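Local coordinates for protein mitochondrial association factor 1 (Toxoplasma gondii, PDB 6BXS) that probably helps Toxoplasma associate with host mitochondria and has a macro domain, a fold that binds ADP-ribose in many relatives, at residues 47-52 / 60-65; 174-179 / 225-230. All coordinates share one frame; numbering follows the deposited sequence.

Interaction 1 of 2, residues 47-52 / 60-65; sequences TVDAGT and VGMNGE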
ATOM      1  N   THR A  47       2.603  -1.071   6.209  1.00 19.63           N
ATOM      2  CA  THR A  47       2.179  -2.048   5.217  1.00 17.48           C
ATOM      3  C   THR A  47       1.051  -1.484   4.354  1.00 21.74           C
ATOM      4  O   THR A  47       0.132  -0.833   4.856  1.00 19.53           O
ATOM      5  CB  THR A  47       1.727  -3.354   5.888  1.00 22.95           C
ATOM      6  OG1 THR A  47       2.793  -3.855   6.706  1.00 20.35           O
ATOM      7  CG2 THR A  47       1.361  -4.398   4.844  1.00 23.63           C
ATOM      8  N   VAL A  48       1.136  -1.743   3.052  1.00 19.52           N
ATOM      9  CA  VAL A  48       0.199  -1.188   2.082  1.00 22.04           C
ATOM     10  C   VAL A  48      -0.932  -2.165   1.783  1.00 22.47           C
ATOM     11  O   VAL A  48      -0.715  -3.229   1.206  1.00 23.25           O
ATOM     12  CB  VAL A  48       0.914  -0.821   0.766  1.00 22.41           C
ATOM     13  CG1 VAL A  48      -0.093  -0.414  -0.312  1.00 25.49           C
ATOM     14  CG2 VAL A  48       1.922   0.299   1.006  1.00 22.22           C
ATOM     15  N   ASP A  49      -2.144  -1.785   2.170  1.00 23.59           N
ATOM     16  CA  ASP A  49      -3.323  -2.599   1.919  1.00 20.26           C
ATOM     17  C   ASP A  49      -3.696  -2.582   0.441  1.00 20.36           C
ATOM     18  O   ASP A  49      -3.849  -1.515  -0.151  1.00 24.16           O
ATOM     19  CB  ASP A  49      -4.497  -2.091   2.756  1.00 21.51           C
ATOM     20  CG  ASP A  49      -5.674  -3.053   2.770  1.00 26.47           C
ATOM     21  OD1 ASP A  49      -5.662  -4.044   2.007  1.00 27.15           O
ATOM     22  OD2 ASP A  49      -6.624  -2.807   3.544  1.00 22.39           O
ATOM     23  N   ALA A  50      -3.843  -3.761  -0.153  1.00 21.24           N
ATOM     24  CA  ALA A  50      -4.383  -3.860  -1.504  1.00 22.13           C
ATOM     25  C   ALA A  50      -5.876  -3.558  -1.452  1.00 19.87           C
ATOM     26  O   ALA A  50      -6.698  -4.455  -1.266  1.00 23.81           O
ATOM     27  CB  ALA A  50      -4.126  -5.235  -2.094  1.00 23.69           C
ATOM     28  N   GLY A  51      -6.212  -2.283  -1.621  1.00 20.40           N
ATOM     29  CA  GLY A  51      -7.554  -1.793  -1.368  1.00 22.88           C
ATOM     30  C   GLY A  51      -8.576  -2.133  -2.432  1.00 23.18           C
ATOM     31  O   GLY A  51      -8.237  -2.582  -3.526  1.00 20.79           O
ATOM     32  N   THR A  52      -9.840  -1.901  -2.095  1.00 22.95           N
ATOM     33  CA  THR A  52     -10.953  -2.137  -3.004  1.00 23.80           C
ATOM     34  C   THR A  52     -11.383  -0.827  -3.653  1.00 20.64           C
ATOM     35  O   THR A  52     -11.106   0.253  -3.137  1.00 19.11           O
ATOM     36  CB  THR A  52     -12.154  -2.752  -2.267  1.00 22.08           C
ATOM     37  OG1 THR A  52     -12.576  -1.857  -1.235  1.00 22.18           O
ATOM     38  CG2 THR A  52     -11.783  -4.096  -1.648  1.00 28.83           C
ATOM     39  N   VAL A  60     -12.183  -9.771   1.590  1.00 31.17           N
ATOM     40  CA  VAL A  60     -11.331 -10.934   1.355  1.00 29.96           C
ATOM     41  C   VAL A  60      -9.919 -10.534   0.934  1.00 28.67           C
ATOM     42  O   VAL A  60      -9.607  -9.351   0.810  1.00 29.44           O
ATOM     43  CB  VAL A  60     -11.939 -11.845   0.269  1.00 27.80           C
ATOM     44  CG1 VAL A  60     -13.316 -12.328   0.702  1.00 31.35           C
ATOM     45  CG2 VAL A  60     -12.030 -11.105  -1.064  1.00 37.59           C
ATOM     46  N   GLY A  61      -9.071 -11.533   0.708  1.00 26.70           N
ATOM     47  CA  GLY A  61      -7.698 -11.289   0.311  1.00 34.12           C
ATOM     48  C   GLY A  61      -6.929 -10.560   1.397  1.00 24.28           C
ATOM     49  O   GLY A  61      -7.217 -10.713   2.585  1.00 23.79           O
ATOM     50  N   MET A  62      -5.955  -9.757   0.987  1.00 25.11           N
ATOM     51  CA  MET A  62      -5.132  -9.008   1.929  1.00 27.91           C
ATOM     52  C   MET A  62      -5.957  -8.001   2.720  1.00 23.83           C
ATOM     53  O   MET A  62      -5.728  -7.800   3.913  1.00 22.22           O
ATOM     54  CB  MET A  62      -4.013  -8.279   1.192  1.00 25.38           C
ATOM     55  CG  MET A  62      -3.019  -7.603   2.119  1.00 34.24           C
ATOM     56  SD  MET A  62      -1.824  -6.604   1.231  1.00 34.83           S
ATOM     57  CE  MET A  62      -0.780  -6.070   2.585  1.00 38.33           C
ATOM     58  N   ASN A  63      -6.901  -7.358   2.041  1.00 20.83           N
ATOM     59  CA  ASN A  63      -7.783  -6.389   2.679  1.00 22.31           C
ATOM     60  C   ASN A  63      -8.503  -7.018   3.860  1.00 20.72           C
ATOM     61  O   ASN A  63      -8.636  -6.407   4.920  1.00 24.63           O
ATOM     62  CB  ASN A  63      -8.793  -5.843   1.666  1.00 21.91           C
ATOM     63  CG  ASN A  63      -9.536  -4.621   2.178  1.00 26.17           C
ATOM     64  OD1 ASN A  63      -9.040  -3.890   3.033  1.00 23.68           O
ATOM     65  ND2 ASN A  63     -10.734  -4.396   1.657  1.00 27.86           N
ATOM     66  N   GLY A  64      -8.954  -8.254   3.670  1.00 25.01           N
ATOM     67  CA  GLY A  64      -9.605  -9.008   4.725  1.00 25.28           C
ATOM     68  C   GLY A  64      -8.665  -9.325   5.871  1.00 26.61           C
ATOM     69  O   GLY A  64      -9.075  -9.327   7.032  1.00 23.89           O
ATOM     70  N   GLU A  65      -7.402  -9.594   5.551  1.00 25.55           N
ATOM     71  CA  GLU A  65      -6.402  -9.882   6.575  1.00 28.90           C
ATOM     72  C   GLU A  65      -6.119  -8.636   7.407  1.00 25.30           C
ATOM     73  O   GLU A  65      -5.917  -8.724   8.619  1.00 28.10           O
ATOM     74  CB  GLU A  65      -5.105 -10.398   5.944  1.00 29.01           C
ATOM     75  CG  GLU A  65      -5.245 -11.741   5.245  1.00 33.43           C
ATOM     76  CD  GLU A  65      -5.626 -12.862   6.195  1.00 44.30           C
ATOM     77  OE1 GLU A  65      -5.234 -12.802   7.380  1.00 46.33           O
ATOM     78  OE2 GLU A  65      -6.324 -13.801   5.756  1.00 44.01           O
TER
HETATM   79  O   HOH W   1      -6.948  -7.282  -1.075  1.00 21.61           O
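At the C-terminal end of strand 45-50, a central strand of the macro domain sheet, Thr47, Val48, Asp49 and Ala50 receive Met62 and Asn63 from helix 61-76. Strand and helix axes approach to 6.9 Å at 124°, and 308 Å² is buried. Met62 reaches the strand as a fully extended chain, with CG anti to the backbone N (chi1 -173°). Its terminal CE lies 3.5 Å from Thr47 CG2 and 3.2 Å from Val48 O, while SD stands 4.3 Å from Ala50 CB. A long, unbranched, polarisable chain suits this place, where it must pass both methyls and peptide groups. Thr47 presents its methyl to Met62 and turns OG1 to Leu36 O, so each branch of the residue has its own partner. The chain order, a strand of the central sheet, then a glycine-rich loop and a helix, resembles the segment that helps bind ADP-ribose in other macro domains. Beyond Val48, Asp49 brings its carboxylate against Asn63, OD1 lying 3.2 Å from Asn63 CA. Phe66 and Tyr169 pack beside this pair. A water bridges the backbones, donating to Ala50 O at 2.8 Å and accepting from Asn63 N at 3.1 Å, and thereby gives the Asn63 backbone amide a partner. Thr52 adds its methyl against the Asn63 side chain.

Interaction 2 of 2, residues 174-179 / 225-230; sequences FGNASD and RGRRGL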
ATOM      1  N   PHE A 174      -7.513  -2.583 -12.452  1.00 23.35           N
ATOM      2  CA  PHE A 174      -7.999  -3.913 -12.797  1.00 20.43           C
ATOM      3  C   PHE A 174      -7.244  -4.426 -14.016  1.00 20.80           C
ATOM      4  O   PHE A 174      -6.934  -3.662 -14.929  1.00 25.24           O
ATOM      5  CB  PHE A 174      -9.508  -3.890 -13.062  1.00 23.56           C
ATOM      6  CG  PHE A 174     -10.118  -5.252 -13.203  1.00 22.52           C
ATOM      7  CD1 PHE A 174     -10.193  -6.109 -12.117  1.00 24.03           C
ATOM      8  CD2 PHE A 174     -10.620  -5.675 -14.421  1.00 26.92           C
ATOM      9  CE1 PHE A 174     -10.756  -7.366 -12.246  1.00 27.86           C
ATOM     10  CE2 PHE A 174     -11.184  -6.930 -14.556  1.00 24.22           C
ATOM     11  CZ  PHE A 174     -11.252  -7.776 -13.468  1.00 24.05           C
ATOM     12  N   GLY A 175      -6.950  -5.721 -14.025  1.00 24.42           N
ATOM     13  CA  GLY A 175      -6.059  -6.292 -15.019  1.00 25.68           C
ATOM     14  C   GLY A 175      -6.570  -6.281 -16.446  1.00 25.79           C
ATOM     15  O   GLY A 175      -5.775  -6.267 -17.385  1.00 25.23           O
ATOM     16  N   ASN A 176      -7.887  -6.286 -16.622  1.00 24.44           N
ATOM     17  CA  ASN A 176      -8.465  -6.325 -17.963  1.00 31.93           C
ATOM     18  C   ASN A 176      -8.358  -4.980 -18.677  1.00 29.00           C
ATOM     19  O   ASN A 176      -8.663  -4.875 -19.865  1.00 29.63           O
ATOM     20  CB  ASN A 176      -9.929  -6.767 -17.905  1.00 27.64           C
ATOM     21  CG  ASN A 176     -10.077  -8.244 -17.596  1.00 29.35           C
ATOM     22  OD1 ASN A 176      -9.103  -8.924 -17.272  1.00 29.09           O
ATOM     23  ND2 ASN A 176     -11.303  -8.748 -17.694  1.00 25.11           N
ATOM     24  N   ALA A 177      -7.936  -3.949 -17.949  1.00 24.74           N
ATOM     25  CA  ALA A 177      -7.602  -2.673 -18.573  1.00 27.35           C
ATOM     26  C   ALA A 177      -6.505  -2.900 -19.606  1.00 22.25           C
ATOM     27  O   ALA A 177      -5.641  -3.755 -19.414  1.00 25.91           O
ATOM     28  CB  ALA A 177      -7.155  -1.658 -17.529  1.00 28.49           C
ATOM     29  N   SER A 178      -6.548  -2.150 -20.701  1.00 26.46           N
ATOM     30  CA  SER A 178      -5.548  -2.288 -21.753  1.00 31.39           C
ATOM     31  C   SER A 178      -4.165  -1.946 -21.201  1.00 30.76           C
ATOM     32  O   SER A 178      -4.050  -1.211 -20.220  1.00 27.34           O
ATOM     33  CB  SER A 178      -5.888  -1.393 -22.945  1.00 36.18           C
ATOM     34  OG  SER A 178      -5.845  -0.024 -22.584  1.00 44.03           O
ATOM     35  N   ASP A 179      -3.125  -2.491 -21.826  1.00 30.56           N
ATOM     36  CA  ASP A 179      -1.756  -2.328 -21.343  1.00 31.63           C
ATOM     37  C   ASP A 179      -1.389  -0.865 -21.134  1.00 27.89           C
ATOM     38  O   ASP A 179      -0.801  -0.504 -20.116  1.00 30.16           O
ATOM     39  CB  ASP A 179      -0.768  -2.971 -22.319  1.00 28.75           C
ATOM     40  CG  ASP A 179      -0.900  -4.480 -22.381  1.00 34.68           C
ATOM     41  OD1 ASP A 179      -1.607  -5.058 -21.528  1.00 32.46           O
ATOM     42  OD2 ASP A 179      -0.286  -5.094 -23.279  1.00 37.61           O
ATOM     43  N   ARG A 225      -6.876  -9.271 -10.828  1.00 28.32           N
ATOM     44  CA  ARG A 225      -6.136  -9.703 -12.012  1.00 26.92           C
ATOM     45  C   ARG A 225      -6.987  -9.787 -13.270  1.00 28.04           C
ATOM     46  O   ARG A 225      -6.552  -9.386 -14.346  1.00 28.65           O
ATOM     47  CB  ARG A 225      -5.502 -11.073 -11.770  1.00 35.36           C
ATOM     48  CG  ARG A 225      -4.015 -11.034 -11.539  1.00 35.88           C
ATOM     49  CD  ARG A 225      -3.464 -12.434 -11.376  1.00 42.99           C
ATOM     50  NE  ARG A 225      -3.602 -13.209 -12.605  1.00 45.29           N
ATOM     51  CZ  ARG A 225      -3.538 -14.535 -12.670  1.00 44.91           C
ATOM     52  NH1 ARG A 225      -3.342 -15.253 -11.571  1.00 46.19           N
ATOM     53  NH2 ARG A 225      -3.675 -15.146 -13.838  1.00 51.08           N
ATOM     54  N   GLY A 226      -8.192 -10.329 -13.142  1.00 30.27           N
ATOM     55  CA  GLY A 226      -9.004 -10.617 -14.308  1.00 27.92           C
ATOM     56  C   GLY A 226      -8.315 -11.633 -15.203  1.00 30.25           C
ATOM     57  O   GLY A 226      -7.932 -12.711 -14.747  1.00 31.45           O
ATOM     58  N   ARG A 227      -8.147 -11.284 -16.476  1.00 33.25           N
ATOM     59  CA  ARG A 227      -7.512 -12.171 -17.450  1.00 37.20           C
ATOM     60  C   ARG A 227      -6.013 -11.912 -17.603  1.00 34.46           C
ATOM     61  O   ARG A 227      -5.322 -12.645 -18.312  1.00 31.95           O
ATOM     62  CB  ARG A 227      -8.189 -12.023 -18.816  1.00 42.70           C
ATOM     63  CG  ARG A 227      -9.451 -12.852 -18.983  1.00 44.45           C
ATOM     64  CD  ARG A 227      -9.942 -12.846 -20.427  1.00 40.98           C
ATOM     65  NE  ARG A 227     -10.649 -11.615 -20.776  1.00 49.74           N
ATOM     66  CZ  ARG A 227     -10.070 -10.510 -21.242  1.00 50.93           C
ATOM     67  NH1 ARG A 227     -10.813  -9.448 -21.527  1.00 55.05           N
ATOM     68  NH2 ARG A 227      -8.757 -10.455 -21.425  1.00 56.37           N
ATOM     69  N   ARG A 228      -5.511 -10.874 -16.939  1.00 27.02           N
ATOM     70  CA  ARG A 228      -4.131 -10.435 -17.141  1.00 27.46           C
ATOM     71  C   ARG A 228      -3.106 -11.433 -16.605  1.00 26.91           C
ATOM     72  O   ARG A 228      -3.285 -12.013 -15.534  1.00 30.46           O
ATOM     73  CB  ARG A 228      -3.913  -9.070 -16.483  1.00 25.75           C
ATOM     74  CG  ARG A 228      -2.514  -8.514 -16.674  1.00 24.75           C
ATOM     75  CD  ARG A 228      -2.416  -7.058 -16.244  1.00 23.91           C
ATOM     76  NE  ARG A 228      -3.031  -6.156 -17.214  1.00 20.11           N
ATOM     77  CZ  ARG A 228      -2.461  -5.780 -18.356  1.00 23.11           C
ATOM     78  NH1 ARG A 228      -1.256  -6.229 -18.685  1.00 26.36           N
ATOM     79  NH2 ARG A 228      -3.097  -4.955 -19.175  1.00 26.20           N
ATOM     80  N   GLY A 229      -2.030 -11.620 -17.364  1.00 25.71           N
ATOM     81  CA  GLY A 229      -0.950 -12.505 -16.966  1.00 27.29           C
ATOM     82  C   GLY A 229      -0.089 -11.874 -15.888  1.00 28.96           C
ATOM     83  O   GLY A 229       0.107 -10.659 -15.871  1.00 24.36           O
ATOM     84  N   LEU A 230       0.429 -12.701 -14.987  1.00 28.47           N
ATOM     85  CA  LEU A 230       1.198 -12.204 -13.853  1.00 26.01           C
ATOM     86  C   LEU A 230       2.507 -11.559 -14.293  1.00 28.79           C
ATOM     87  O   LEU A 230       2.991 -10.633 -13.647  1.00 30.93           O
ATOM     88  CB  LEU A 230       1.478 -13.336 -12.861  1.00 24.62           C
ATOM     89  CG  LEU A 230       0.359 -13.624 -11.858  1.00 34.97           C
ATOM     90  CD1 LEU A 230       0.634 -14.916 -11.102  1.00 35.94           C
ATOM     91  CD2 LEU A 230       0.195 -12.465 -10.883  1.00 32.22           C
TER
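Arg228 and Asp179 form the salt bridge of this contact. Asp179 OD1 offers its anti lone pair to Arg228 NH2 at 2.8 Å, and a weak bond from NH1 reaches the same oxygen. NH1 also bonds Ser232 OG, and Tyr182 makes a cation-pi contact with this arginine.

Hydrogen bonds to carbonyls engage the same guanidinium. The bend at chi3 (-75°) brings NE to Gly175 O at 2.8 Å, and NH2 also donates to Ala177 O, 2.8 Å away and almost in the guanidinium plane. With several N-H groups on one flat cation, arginine can bind two loop carbonyls and the Asp179 carboxylate at once. These loops follow strands 166-170 and 213-216 of the macro domain sheet and lead into helices 179-202 and 230-248; Ser178 is the N-cap of the first. A further bond, nearly straight at 176°, runs from Arg227 N to Asn176 OD1 at 2.7 Å.

Stacking places Asn176 ND2 over one face of the Arg227 guanidinium, toward its rim, the two planes 18° apart. Two beta turns meet where glycines permit close approach: Gly175 CA makes a CA-H...O contact of 3.2 Å with Arg225 O, and Phe174 CZ lies 3.7 Å from Gly226 CA.

The two contacts are in series along the chain, their centres about 18 Å apart. Interaction 1 is the deeper, its centre about 9 Å from the centre of the chain, against about 19 Å for that of interaction 2. They share no element, yet the sheet relates them: strand 45-50 lies between the parallel strands 166-170 and 213-216, whose following loops meet in 174-179 / 225-230. In 47-52 / 60-65 a strand and a helix pack through a thioether, methyls, a buried carboxylate beside an amide and a bridging water. In 174-179 / 225-230, nearer the surface, two loops with beta turns are joined by charge and direct hydrogen bonds, much of it through one arginine.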